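Local coordinates for periplasmic binding protein/LacI transcriptional regulator (Clostridium phytofermentans, PDB 3BRS) that probably binds a sugar between two alpha/beta lobes and delivers it to a membrane transporter, at residues Leu52-Leu57 / Ile69-Ala74; Gly132-Ile137 / Ile155-Asp160; Gly180-Leu185 / Lys210-Glu215. All blocks are in the same frame, centred on the assembly; numbering follows the deposited sequence.

Interaction 1 (Leu52-Leu57 / Ile69-Ala74)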
ATOM      1  N   LEU A  52       8.511   4.183  14.397  1.00 29.82           N
ATOM      2  CA  LEU A  52       9.611   4.474  15.317  1.00 31.31           C
ATOM      3  C   LEU A  52      10.338   3.123  15.523  1.00 30.45           C
ATOM      4  O   LEU A  52      11.589   3.007  15.672  1.00 26.83           O
ATOM      5  CB  LEU A  52       9.044   5.019  16.649  1.00 32.25           C
ATOM      6  CG  LEU A  52       8.910   6.564  16.705  1.00 26.87           C
ATOM      7  CD1 LEU A  52       8.159   7.172  17.881  1.00 23.02           C
ATOM      8  CD2 LEU A  52      10.288   7.115  16.710  1.00 26.24           C
ATOM      9  N   VAL A  53       9.503   2.094  15.404  1.00 33.40           N
ATOM     10  CA  VAL A  53       9.897   0.730  15.609  1.00 33.73           C
ATOM     11  C   VAL A  53      10.493   0.237  14.349  1.00 31.13           C
ATOM     12  O   VAL A  53      11.465  -0.534  14.384  1.00 32.45           O
ATOM     13  CB  VAL A  53       8.750  -0.126  16.093  1.00 33.94           C
ATOM     14  CG1 VAL A  53       9.080  -1.599  15.981  1.00 30.56           C
ATOM     15  CG2 VAL A  53       8.519   0.139  17.615  1.00 27.71           C
ATOM     16  N   GLN A  54       9.939   0.669  13.246  1.00 24.54           N
ATOM     17  CA  GLN A  54      10.594   0.383  11.929  1.00 26.25           C
ATOM     18  C   GLN A  54      11.964   0.991  11.776  1.00 26.19           C
ATOM     19  O   GLN A  54      12.905   0.345  11.305  1.00 27.04           O
ATOM     20  CB  GLN A  54       9.746   0.838  10.737  1.00 26.83           C
ATOM     21  CG  GLN A  54      10.103  -0.043   9.509  1.00 31.20           C
ATOM     22  CD  GLN A  54       9.516   0.469   8.190  1.00 35.41           C
ATOM     23  OE1 GLN A  54       9.454   1.737   7.908  1.00 26.27           O
ATOM     24  NE2 GLN A  54       8.986  -0.502   7.387  1.00 28.12           N
ATOM     25  N   ASN A  55      12.106   2.237  12.239  1.00 23.73           N
ATOM     26  CA  ASN A  55      13.450   2.860  12.332  1.00 24.39           C
ATOM     27  C   ASN A  55      14.454   2.116  13.213  1.00 25.41           C
ATOM     28  O   ASN A  55      15.652   1.977  12.883  1.00 29.55           O
ATOM     29  CB  ASN A  55      13.322   4.291  12.820  1.00 26.36           C
ATOM     30  CG  ASN A  55      12.799   5.235  11.724  1.00 35.40           C
ATOM     31  OD1 ASN A  55      12.361   4.828  10.633  1.00 28.23           O
ATOM     32  ND2 ASN A  55      12.883   6.475  12.009  1.00 30.60           N
ATOM     33  N   GLU A  56      14.016   1.639  14.356  1.00 25.25           N
ATOM     34  CA  GLU A  56      14.868   0.774  15.201  1.00 25.05           C
ATOM     35  C   GLU A  56      15.319  -0.470  14.474  1.00 25.48           C
ATOM     36  O   GLU A  56      16.469  -0.853  14.580  1.00 32.34           O
ATOM     37  CB  GLU A  56      14.018   0.348  16.388  1.00 32.25           C
ATOM     38  CG  GLU A  56      13.953   1.436  17.444  1.00 37.79           C
ATOM     39  CD  GLU A  56      13.201   1.008  18.688  1.00 49.95           C
ATOM     40  OE1 GLU A  56      12.492  -0.061  18.715  1.00 44.92           O
ATOM     41  OE2 GLU A  56      13.336   1.783  19.649  1.00 50.64           O
ATOM     42  N   LEU A  57      14.395  -1.129  13.762  1.00 21.48           N
ATOM     43  CA  LEU A  57      14.662  -2.376  12.966  1.00 22.15           C
ATOM     44  C   LEU A  57      15.619  -2.088  11.810  1.00 28.62           C
ATOM     45  O   LEU A  57      16.486  -2.887  11.491  1.00 31.76           O
ATOM     46  CB  LEU A  57      13.355  -2.840  12.386  1.00 19.47           C
ATOM     47  CG  LEU A  57      12.372  -3.511  13.399  1.00 37.80           C
ATOM     48  CD1 LEU A  57      11.060  -3.931  12.731  1.00 30.72           C
ATOM     49  CD2 LEU A  57      12.955  -4.741  14.121  1.00 30.40           C
ATOM     50  N   ILE A  69      19.278  -3.816   1.798  1.00 29.63           N
ATOM     51  CA  ILE A  69      18.080  -3.816   2.639  1.00 29.40           C
ATOM     52  C   ILE A  69      16.941  -3.439   1.713  1.00 29.62           C
ATOM     53  O   ILE A  69      17.076  -2.463   0.947  1.00 27.98           O
ATOM     54  CB  ILE A  69      18.231  -2.737   3.716  1.00 30.51           C
ATOM     55  CG1 ILE A  69      18.977  -3.285   4.951  1.00 34.89           C
ATOM     56  CG2 ILE A  69      16.859  -2.037   4.039  1.00 24.66           C
ATOM     57  CD1 ILE A  69      19.600  -2.084   5.854  1.00 27.55           C
ATOM     58  N   LEU A  70      15.836  -4.196   1.723  1.00 30.21           N
ATOM     59  CA  LEU A  70      14.638  -3.789   0.960  1.00 30.11           C
ATOM     60  C   LEU A  70      13.641  -3.169   1.938  1.00 30.20           C
ATOM     61  O   LEU A  70      13.353  -3.791   2.950  1.00 31.28           O
ATOM     62  CB  LEU A  70      13.943  -4.986   0.273  1.00 28.68           C
ATOM     63  CG  LEU A  70      14.833  -5.779  -0.663  1.00 29.78           C
ATOM     64  CD1 LEU A  70      15.717  -6.730   0.115  1.00 29.57           C
ATOM     65  CD2 LEU A  70      13.880  -6.526  -1.481  1.00 36.99           C
ATOM     66  N   LEU A  71      13.038  -2.015   1.630  1.00 25.16           N
ATOM     67  CA  LEU A  71      12.409  -1.322   2.699  1.00 23.36           C
ATOM     68  C   LEU A  71      11.133  -0.791   2.189  1.00 26.67           C
ATOM     69  O   LEU A  71      11.152  -0.137   1.140  1.00 29.13           O
ATOM     70  CB  LEU A  71      13.321  -0.175   3.193  1.00 22.88           C
ATOM     71  CG  LEU A  71      12.687   0.832   4.141  1.00 30.98           C
ATOM     72  CD1 LEU A  71      12.199   0.173   5.473  1.00 29.04           C
ATOM     73  CD2 LEU A  71      13.706   1.973   4.386  1.00 25.35           C
ATOM     74  N   ALA A  72      10.030  -1.057   2.912  1.00 26.30           N
ATOM     75  CA  ALA A  72       8.728  -0.389   2.602  1.00 27.49           C
ATOM     76  C   ALA A  72       8.621   0.665   3.693  1.00 30.06           C
ATOM     77  O   ALA A  72       8.585   0.328   4.870  1.00 33.08           O
ATOM     78  CB  ALA A  72       7.567  -1.368   2.576  1.00 19.81           C
ATOM     79  N   ALA A  73       8.754   1.950   3.301  1.00 29.00           N
ATOM     80  CA  ALA A  73       8.990   3.014   4.298  1.00 25.95           C
ATOM     81  C   ALA A  73       7.681   3.277   5.006  1.00 25.78           C
ATOM     82  O   ALA A  73       6.665   3.719   4.409  1.00 26.09           O
ATOM     83  CB  ALA A  73       9.468   4.257   3.598  1.00 26.83           C
ATOM     84  N   ALA A  74       7.686   3.166   6.316  1.00 26.94           N
ATOM     85  CA  ALA A  74       6.425   3.456   7.056  1.00 28.28           C
ATOM     86  C   ALA A  74       5.953   4.914   6.909  1.00 31.56           C
ATOM     87  O   ALA A  74       4.776   5.203   6.937  1.00 34.74           O
ATOM     88  CB  ALA A  74       6.531   3.045   8.535  1.00 27.43           C
TER
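The side-chain amide of Gln54 lies between two methyl groups. Leu71 CD1 sits almost directly over one face, 3.8 Å from Gln54 CD, while Ala74 CB approaches from the other face, displaced toward the oxygen, 3.3 Å from Gln54 OE1. The polar ends of the amide are gripped by backbone. Gln54 NE2 donates to Ala72 O over 2.7 Å, lying nearly in line with that carbonyl (C=O...N 169°) but with the oxygen tilted 15° out of the amide plane. Gln54 OE1 accepts from Ala74 N at 2.8 Å, the donor tilted 21° from the carbonyl plane. Two bonds to the loop 72-74 set which end of the amide is oxygen and hold its rotation, and NE2 has a second acceptor in Pro12 O. The side chain can reach this far because CG is anti to the backbone N and the chain stays extended beyond it. Every touching residue is buried, so the bonds satisfy polar atoms inside the lobe. Gln54 stands near the start of helix 51-63, and residues 72-74 form the loop leaving strand 68-71, which runs in the parallel sheet between strands 7-11 and 92-96; Ile58 of the helix and Ile11 also pack on Leu71.

Interaction 2 (Gly132-Ile137 / Ile155-Asp160)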
ATOM      1  N   GLY A 132     -25.404  11.418  -5.012  1.00 42.89           N
ATOM      2  CA  GLY A 132     -24.720  10.615  -4.014  1.00 40.26           C
ATOM      3  C   GLY A 132     -23.534  11.452  -3.604  1.00 36.41           C
ATOM      4  O   GLY A 132     -23.086  12.305  -4.372  1.00 34.97           O
ATOM      5  N   LYS A 133     -23.059  11.244  -2.383  1.00 32.63           N
ATOM      6  CA  LYS A 133     -21.803  11.815  -1.923  1.00 31.37           C
ATOM      7  C   LYS A 133     -20.924  10.608  -1.575  1.00 31.25           C
ATOM      8  O   LYS A 133     -21.298   9.485  -1.875  1.00 32.95           O
ATOM      9  CB  LYS A 133     -21.939  12.812  -0.752  1.00 29.28           C
ATOM     10  CG  LYS A 133     -22.962  13.922  -1.016  1.00 58.31           C
ATOM     11  CD  LYS A 133     -22.426  15.041  -1.903  1.00 46.03           C
ATOM     12  CE  LYS A 133     -22.561  16.451  -1.215  1.00 59.69           C
ATOM     13  NZ  LYS A 133     -21.608  16.688  -0.059  1.00 49.63           N
ATOM     14  N   ILE A 134     -19.761  10.857  -1.015  1.00 29.45           N
ATOM     15  CA  ILE A 134     -18.693   9.869  -1.070  1.00 26.79           C
ATOM     16  C   ILE A 134     -18.038   9.840   0.271  1.00 25.77           C
ATOM     17  O   ILE A 134     -17.681  10.913   0.813  1.00 32.61           O
ATOM     18  CB  ILE A 134     -17.572  10.224  -2.211  1.00 25.93           C
ATOM     19  CG1 ILE A 134     -18.132  10.077  -3.634  1.00 25.29           C
ATOM     20  CG2 ILE A 134     -16.288   9.378  -2.060  1.00 29.21           C
ATOM     21  CD1 ILE A 134     -17.383  11.003  -4.618  1.00 23.97           C
ATOM     22  N   GLY A 135     -17.836   8.645   0.841  1.00 22.20           N
ATOM     23  CA  GLY A 135     -17.000   8.636   2.051  1.00 18.91           C
ATOM     24  C   GLY A 135     -15.742   7.868   1.768  1.00 22.76           C
ATOM     25  O   GLY A 135     -15.756   6.843   1.055  1.00 22.20           O
ATOM     26  N   VAL A 136     -14.640   8.332   2.348  1.00 23.65           N
ATOM     27  CA  VAL A 136     -13.374   7.604   2.192  1.00 23.50           C
ATOM     28  C   VAL A 136     -12.764   7.058   3.483  1.00 24.33           C
ATOM     29  O   VAL A 136     -12.597   7.765   4.501  1.00 23.94           O
ATOM     30  CB  VAL A 136     -12.299   8.490   1.569  1.00 21.76           C
ATOM     31  CG1 VAL A 136     -11.022   7.745   1.168  1.00 26.25           C
ATOM     32  CG2 VAL A 136     -12.859   9.246   0.373  1.00 17.30           C
ATOM     33  N   ILE A 137     -12.398   5.793   3.428  1.00 24.98           N
ATOM     34  CA  ILE A 137     -11.573   5.192   4.479  1.00 25.68           C
ATOM     35  C   ILE A 137     -10.164   4.977   3.900  1.00 25.74           C
ATOM     36  O   ILE A 137      -9.902   4.091   2.955  1.00 24.42           O
ATOM     37  CB  ILE A 137     -12.100   3.847   5.024  1.00 29.77           C
ATOM     38  CG1 ILE A 137     -13.548   3.914   5.497  1.00 26.80           C
ATOM     39  CG2 ILE A 137     -11.164   3.390   6.240  1.00 23.39           C
ATOM     40  CD1 ILE A 137     -13.824   5.151   6.507  1.00 34.25           C
ATOM     41  N   ILE A 155      -8.009  13.657  -8.122  1.00 32.67           N
ATOM     42  CA  ILE A 155      -7.803  13.795  -9.569  1.00 33.99           C
ATOM     43  C   ILE A 155      -8.782  13.031 -10.436  1.00 34.06           C
ATOM     44  O   ILE A 155      -9.414  13.620 -11.338  1.00 36.30           O
ATOM     45  CB  ILE A 155      -6.342  13.457 -10.005  1.00 34.87           C
ATOM     46  CG1 ILE A 155      -5.322  14.371  -9.252  1.00 25.07           C
ATOM     47  CG2 ILE A 155      -6.202  13.634 -11.531  1.00 28.71           C
ATOM     48  CD1 ILE A 155      -3.830  13.821  -9.317  1.00 33.94           C
ATOM     49  N   GLY A 156      -8.957  11.744 -10.214  1.00 30.90           N
ATOM     50  CA  GLY A 156      -9.915  11.046 -11.083  1.00 29.53           C
ATOM     51  C   GLY A 156     -11.367  11.521 -10.862  1.00 31.88           C
ATOM     52  O   GLY A 156     -12.256  11.203 -11.704  1.00 32.66           O
ATOM     53  N   LEU A 157     -11.641  12.275  -9.787  1.00 30.56           N
ATOM     54  CA  LEU A 157     -13.056  12.752  -9.544  1.00 33.64           C
ATOM     55  C   LEU A 157     -13.336  14.092 -10.242  1.00 38.21           C
ATOM     56  O   LEU A 157     -14.512  14.442 -10.461  1.00 35.64           O
ATOM     57  CB  LEU A 157     -13.422  12.832  -8.066  1.00 32.77           C
ATOM     58  CG  LEU A 157     -13.759  11.515  -7.322  1.00 36.50           C
ATOM     59  CD1 LEU A 157     -13.450  11.543  -5.788  1.00 35.57           C
ATOM     60  CD2 LEU A 157     -15.183  11.083  -7.550  1.00 31.38           C
ATOM     61  N   SER A 158     -12.249  14.822 -10.609  1.00 42.31           N
ATOM     62  CA  SER A 158     -12.364  16.090 -11.393  1.00 42.92           C
ATOM     63  C   SER A 158     -13.142  17.095 -10.566  1.00 46.34           C
ATOM     64  O   SER A 158     -12.829  17.323  -9.372  1.00 45.98           O
ATOM     65  CB  SER A 158     -13.220  15.884 -12.635  1.00 40.28           C
ATOM     66  OG  SER A 158     -12.512  15.337 -13.696  1.00 51.79           O
ATOM     67  N   ASP A 159     -14.190  17.648 -11.225  1.00 49.07           N
ATOM     68  CA  ASP A 159     -15.151  18.578 -10.615  1.00 52.18           C
ATOM     69  C   ASP A 159     -15.896  17.955  -9.416  1.00 53.06           C
ATOM     70  O   ASP A 159     -16.000  18.569  -8.339  1.00 55.55           O
ATOM     71  CB  ASP A 159     -16.105  19.181 -11.661  1.00 54.90           C
ATOM     72  CG  ASP A 159     -16.728  18.126 -12.578  1.00 46.92           C
ATOM     73  OD1 ASP A 159     -16.013  17.525 -13.409  1.00 64.95           O
ATOM     74  OD2 ASP A 159     -17.948  17.891 -12.477  1.00 68.08           O
ATOM     75  N   ASP A 160     -16.333  16.717  -9.578  1.00 50.06           N
ATOM     76  CA  ASP A 160     -16.913  15.942  -8.484  1.00 48.90           C
ATOM     77  C   ASP A 160     -16.080  15.656  -7.200  1.00 44.03           C
ATOM     78  O   ASP A 160     -16.516  14.897  -6.333  1.00 41.99           O
ATOM     79  CB  ASP A 160     -17.463  14.630  -9.084  1.00 51.80           C
ATOM     80  CG  ASP A 160     -18.452  14.900 -10.202  1.00 60.86           C
ATOM     81  OD1 ASP A 160     -19.121  15.933 -10.068  1.00 58.83           O
ATOM     82  OD2 ASP A 160     -18.587  14.119 -11.181  1.00 55.36           O
TER
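Within the beta-alpha-beta unit of strand 133-138, helix 144-157 and strand 164-169, the start of the first strand meets the end of the helix. The link is Ile134 to Leu157, whose side chains reach toward each other and meet tip to tip: Ile134 CD1 lies 3.7 Å from Leu157 CD2 and 4.1 Å from Leu157 CD1, so one terminal methyl faces both branches of the leucine fork. Both residues are buried, and in each the bond from CA to CB is directed toward the other segment. In Ile134 the ethyl branch is the one sent across, CG1 lying anti to the carbonyl carbon (chi1 -69°) and CD1 extending it at the far end. Beyond Leu157 the chain turns at Ser158, which has positive phi (63°), and enters a short 3-10 segment. This brings the backbone of Asp160 to the border of the contact, with Asp160 O 4.3 Å from Ile134 CD1, a marginal approach. The same neighbourhood continues with Thr124 of helix 113-127 and Val128 just after it against Ile134, and with Ile164 of strand 164-169 against Leu157. Only 84 Å² is buried between the two segments, and the contact is apolar. The hold is therefore one of dispersion and exclusion of water, without directional bonds: a small contact that leaves orientation loosely specified by this pair alone.

Interaction 3 (Gly180-Leu185 / Lys210-Glu215)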
ATOM      1  N   GLY A 180     -14.954   3.768  11.742  1.00 27.80           N
ATOM      2  CA  GLY A 180     -14.974   5.060  10.965  1.00 23.83           C
ATOM      3  C   GLY A 180     -16.010   4.988   9.878  1.00 25.69           C
ATOM      4  O   GLY A 180     -16.617   5.986   9.525  1.00 29.74           O
ATOM      5  N   THR A 181     -16.247   3.796   9.355  1.00 23.63           N
ATOM      6  CA  THR A 181     -17.334   3.586   8.390  1.00 23.19           C
ATOM      7  C   THR A 181     -18.717   3.768   9.024  1.00 29.49           C
ATOM      8  O   THR A 181     -19.644   4.433   8.477  1.00 29.86           O
ATOM      9  CB  THR A 181     -17.233   2.153   7.820  1.00 24.39           C
ATOM     10  OG1 THR A 181     -16.006   2.073   7.052  1.00 30.28           O
ATOM     11  CG2 THR A 181     -18.295   1.955   6.824  1.00 16.00           C
ATOM     12  N   VAL A 182     -18.863   3.178  10.212  1.00 31.27           N
ATOM     13  CA  VAL A 182     -20.088   3.372  10.947  1.00 29.16           C
ATOM     14  C   VAL A 182     -20.253   4.852  11.226  1.00 31.98           C
ATOM     15  O   VAL A 182     -21.329   5.379  11.037  1.00 33.69           O
ATOM     16  CB  VAL A 182     -20.088   2.540  12.262  1.00 27.28           C
ATOM     17  CG1 VAL A 182     -21.243   3.018  13.195  1.00 25.60           C
ATOM     18  CG2 VAL A 182     -20.272   1.001  11.901  1.00 24.36           C
ATOM     19  N   GLU A 183     -19.196   5.533  11.677  1.00 34.79           N
ATOM     20  CA  GLU A 183     -19.327   6.975  12.018  1.00 36.72           C
ATOM     21  C   GLU A 183     -19.712   7.816  10.803  1.00 34.23           C
ATOM     22  O   GLU A 183     -20.654   8.615  10.848  1.00 34.27           O
ATOM     23  CB  GLU A 183     -18.040   7.501  12.668  1.00 34.88           C
ATOM     24  CG  GLU A 183     -18.010   9.029  12.861  1.00 86.93           C
ATOM     25  CD  GLU A 183     -16.747   9.520  13.592  1.00 42.87           C
ATOM     26  OE1 GLU A 183     -15.631   9.011  13.282  1.00 89.12           O
ATOM     27  OE2 GLU A 183     -16.883  10.397  14.488  1.00 89.71           O
ATOM     28  N   LEU A 184     -19.031   7.614   9.690  1.00 32.35           N
ATOM     29  CA  LEU A 184     -19.370   8.368   8.488  1.00 33.38           C
ATOM     30  C   LEU A 184     -20.773   8.098   7.990  1.00 36.41           C
ATOM     31  O   LEU A 184     -21.475   9.052   7.661  1.00 36.91           O
ATOM     32  CB  LEU A 184     -18.401   8.070   7.319  1.00 34.00           C
ATOM     33  CG  LEU A 184     -17.069   8.801   7.086  1.00 31.65           C
ATOM     34  CD1 LEU A 184     -16.297   9.050   8.365  1.00 41.00           C
ATOM     35  CD2 LEU A 184     -16.254   7.989   6.087  1.00 34.58           C
ATOM     36  N   LEU A 185     -21.184   6.825   7.867  1.00 35.03           N
ATOM     37  CA  LEU A 185     -22.532   6.569   7.339  1.00 35.42           C
ATOM     38  C   LEU A 185     -23.665   6.969   8.334  1.00 37.22           C
ATOM     39  O   LEU A 185     -24.802   7.225   7.937  1.00 38.54           O
ATOM     40  CB  LEU A 185     -22.709   5.140   6.884  1.00 32.86           C
ATOM     41  CG  LEU A 185     -21.855   4.725   5.724  1.00 19.85           C
ATOM     42  CD1 LEU A 185     -21.968   3.215   5.489  1.00 33.89           C
ATOM     43  CD2 LEU A 185     -22.179   5.466   4.436  1.00 35.38           C
ATOM     44  N   LYS A 210     -22.341  -4.051   5.803  1.00 37.33           N
ATOM     45  CA  LYS A 210     -23.139  -5.302   5.891  1.00 38.46           C
ATOM     46  C   LYS A 210     -23.992  -5.308   7.171  1.00 37.76           C
ATOM     47  O   LYS A 210     -25.195  -5.639   7.156  1.00 34.39           O
ATOM     48  CB  LYS A 210     -22.174  -6.495   5.980  1.00 40.59           C
ATOM     49  CG  LYS A 210     -22.774  -7.808   5.417  1.00 60.13           C
ATOM     50  CD  LYS A 210     -22.409  -9.000   6.296  1.00 43.38           C
ATOM     51  CE  LYS A 210     -22.735 -10.349   5.605  1.00 61.62           C
ATOM     52  NZ  LYS A 210     -24.004 -10.323   4.795  1.00 54.30           N
ATOM     53  N   ASP A 211     -23.352  -4.876   8.283  1.00 36.85           N
ATOM     54  CA  ASP A 211     -23.957  -4.891   9.615  1.00 33.98           C
ATOM     55  C   ASP A 211     -24.993  -3.820   9.750  1.00 34.96           C
ATOM     56  O   ASP A 211     -25.846  -3.863  10.664  1.00 36.37           O
ATOM     57  CB  ASP A 211     -22.906  -4.706  10.713  1.00 30.18           C
ATOM     58  CG  ASP A 211     -22.009  -5.967  10.922  1.00 49.49           C
ATOM     59  OD1 ASP A 211     -21.054  -5.822  11.705  1.00 22.75           O
ATOM     60  OD2 ASP A 211     -22.246  -7.087  10.337  1.00 32.19           O
ATOM     61  N   MET A 212     -24.872  -2.815   8.890  1.00 32.26           N
ATOM     62  CA  MET A 212     -25.778  -1.673   8.879  1.00 30.01           C
ATOM     63  C   MET A 212     -26.939  -1.997   7.975  1.00 30.36           C
ATOM     64  O   MET A 212     -27.875  -1.243   7.925  1.00 35.32           O
ATOM     65  CB  MET A 212     -25.008  -0.388   8.460  1.00 31.43           C
ATOM     66  CG  MET A 212     -24.145   0.182   9.636  1.00 29.87           C
ATOM     67  SD  MET A 212     -23.259   1.685   9.223  1.00 25.74           S
ATOM     68  CE  MET A 212     -24.535   2.909   9.450  1.00 40.27           C
ATOM     69  N   SER A 213     -26.901  -3.123   7.271  1.00 29.76           N
ATOM     70  CA  SER A 213     -27.945  -3.453   6.262  1.00 30.26           C
ATOM     71  C   SER A 213     -28.090  -2.363   5.194  1.00 35.45           C
ATOM     72  O   SER A 213     -29.192  -2.060   4.743  1.00 40.58           O
ATOM     73  CB  SER A 213     -29.272  -3.749   6.923  1.00 30.08           C
ATOM     74  OG  SER A 213     -29.194  -5.008   7.576  1.00 45.33           O
ATOM     75  N   LEU A 214     -26.952  -1.825   4.741  1.00 35.04           N
ATOM     76  CA  LEU A 214     -26.866  -0.787   3.701  1.00 32.72           C
ATOM     77  C   LEU A 214     -26.407  -1.298   2.332  1.00 37.98           C
ATOM     78  O   LEU A 214     -26.104  -0.507   1.451  1.00 38.96           O
ATOM     79  CB  LEU A 214     -25.876   0.285   4.187  1.00 29.48           C
ATOM     80  CG  LEU A 214     -26.468   1.131   5.302  1.00 21.99           C
ATOM     81  CD1 LEU A 214     -25.589   2.230   5.895  1.00 29.59           C
ATOM     82  CD2 LEU A 214     -27.743   1.748   4.703  1.00 32.05           C
ATOM     83  N   GLU A 215     -26.368  -2.614   2.135  1.00 41.37           N
ATOM     84  CA  GLU A 215     -25.635  -3.179   0.986  1.00 44.03           C
ATOM     85  C   GLU A 215     -26.292  -2.922  -0.379  1.00 44.52           C
ATOM     86  O   GLU A 215     -25.664  -3.127  -1.443  1.00 45.20           O
ATOM     87  CB  GLU A 215     -25.222  -4.666   1.201  1.00 45.79           C
ATOM     88  CG  GLU A 215     -26.231  -5.737   0.704  1.00 67.86           C
ATOM     89  CD  GLU A 215     -27.530  -5.807   1.526  1.00 61.42           C
ATOM     90  OE1 GLU A 215     -27.539  -5.312   2.696  1.00 70.05           O
ATOM     91  OE2 GLU A 215     -28.534  -6.366   0.991  1.00 65.43           O
TER
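Met212, with 73 Å² covered, is the main contributor, and it reaches to the side of helix 174-187 and touches Leu185 and Val182. Its chain is extended through chi2 (-179°) and then bends at the thioether (chi3 82°), which turns the terminal methyl onto the helix: Met212 CE rests 3.9 Å from Leu185 CB. The sulfur, next to that methyl, faces Val182, about one turn before Leu185, with Met212 SD 4.0 Å from Val182 CA and 4.1 Å from Val182 CG2, so it touches backbone and side chain of the same residue. Leu185 carries a second contact at its tip, where Leu185 CD1 meets Leu214 CD1 at 3.8 Å as the two leucine side chains run alongside in opposed senses. Met212 and Leu214 can both face the helix because the chain reverses between them: Ser213 has positive phi and closes a Schellman motif after helix 199-211, with Ser213 N bonded to Lys210 O at 3.0 Å. The contact thus extends the pairing of these two helices, in which Val182 packs on Ala208 and Leu185 on Ile209, into the turn that follows helix 199-211. Leu185 also touches Ile191 and Met194 of strand 191-196. Across the two segments the chemistry is entirely apolar, burying 175 Å²; Leu185 is buried, whereas Met212, Val182 and Leu214 stay partly exposed, so the contact lies at the edge of the lobe's core.

Interactions 2 and 3 lie in the same lobe, their centres 18 Å apart, and touch, strand 133-138 of the former meeting helix 174-187 of the latter: Ile137 CD1 lies 3.8 Å from Leu184 CD2 and Ile137 CG1 3.4 Å from Thr181 OG1. Strand 133-138 thus has helix 144-157 on one face, where Ile134 meets Leu157 at the helix end, and, through Ile137, helix 174-187 on the other. Interaction 1 is in the other lobe, with centres 32 Å from interaction 2 and 34 Å from interaction 3, and nearest atoms about 15 and 20 Å away. Such two-lobed proteins generally hold ligand in the cleft between lobes; the loop 72-74 follows the carboxyl end of a sheet strand, consistent with the cleft side.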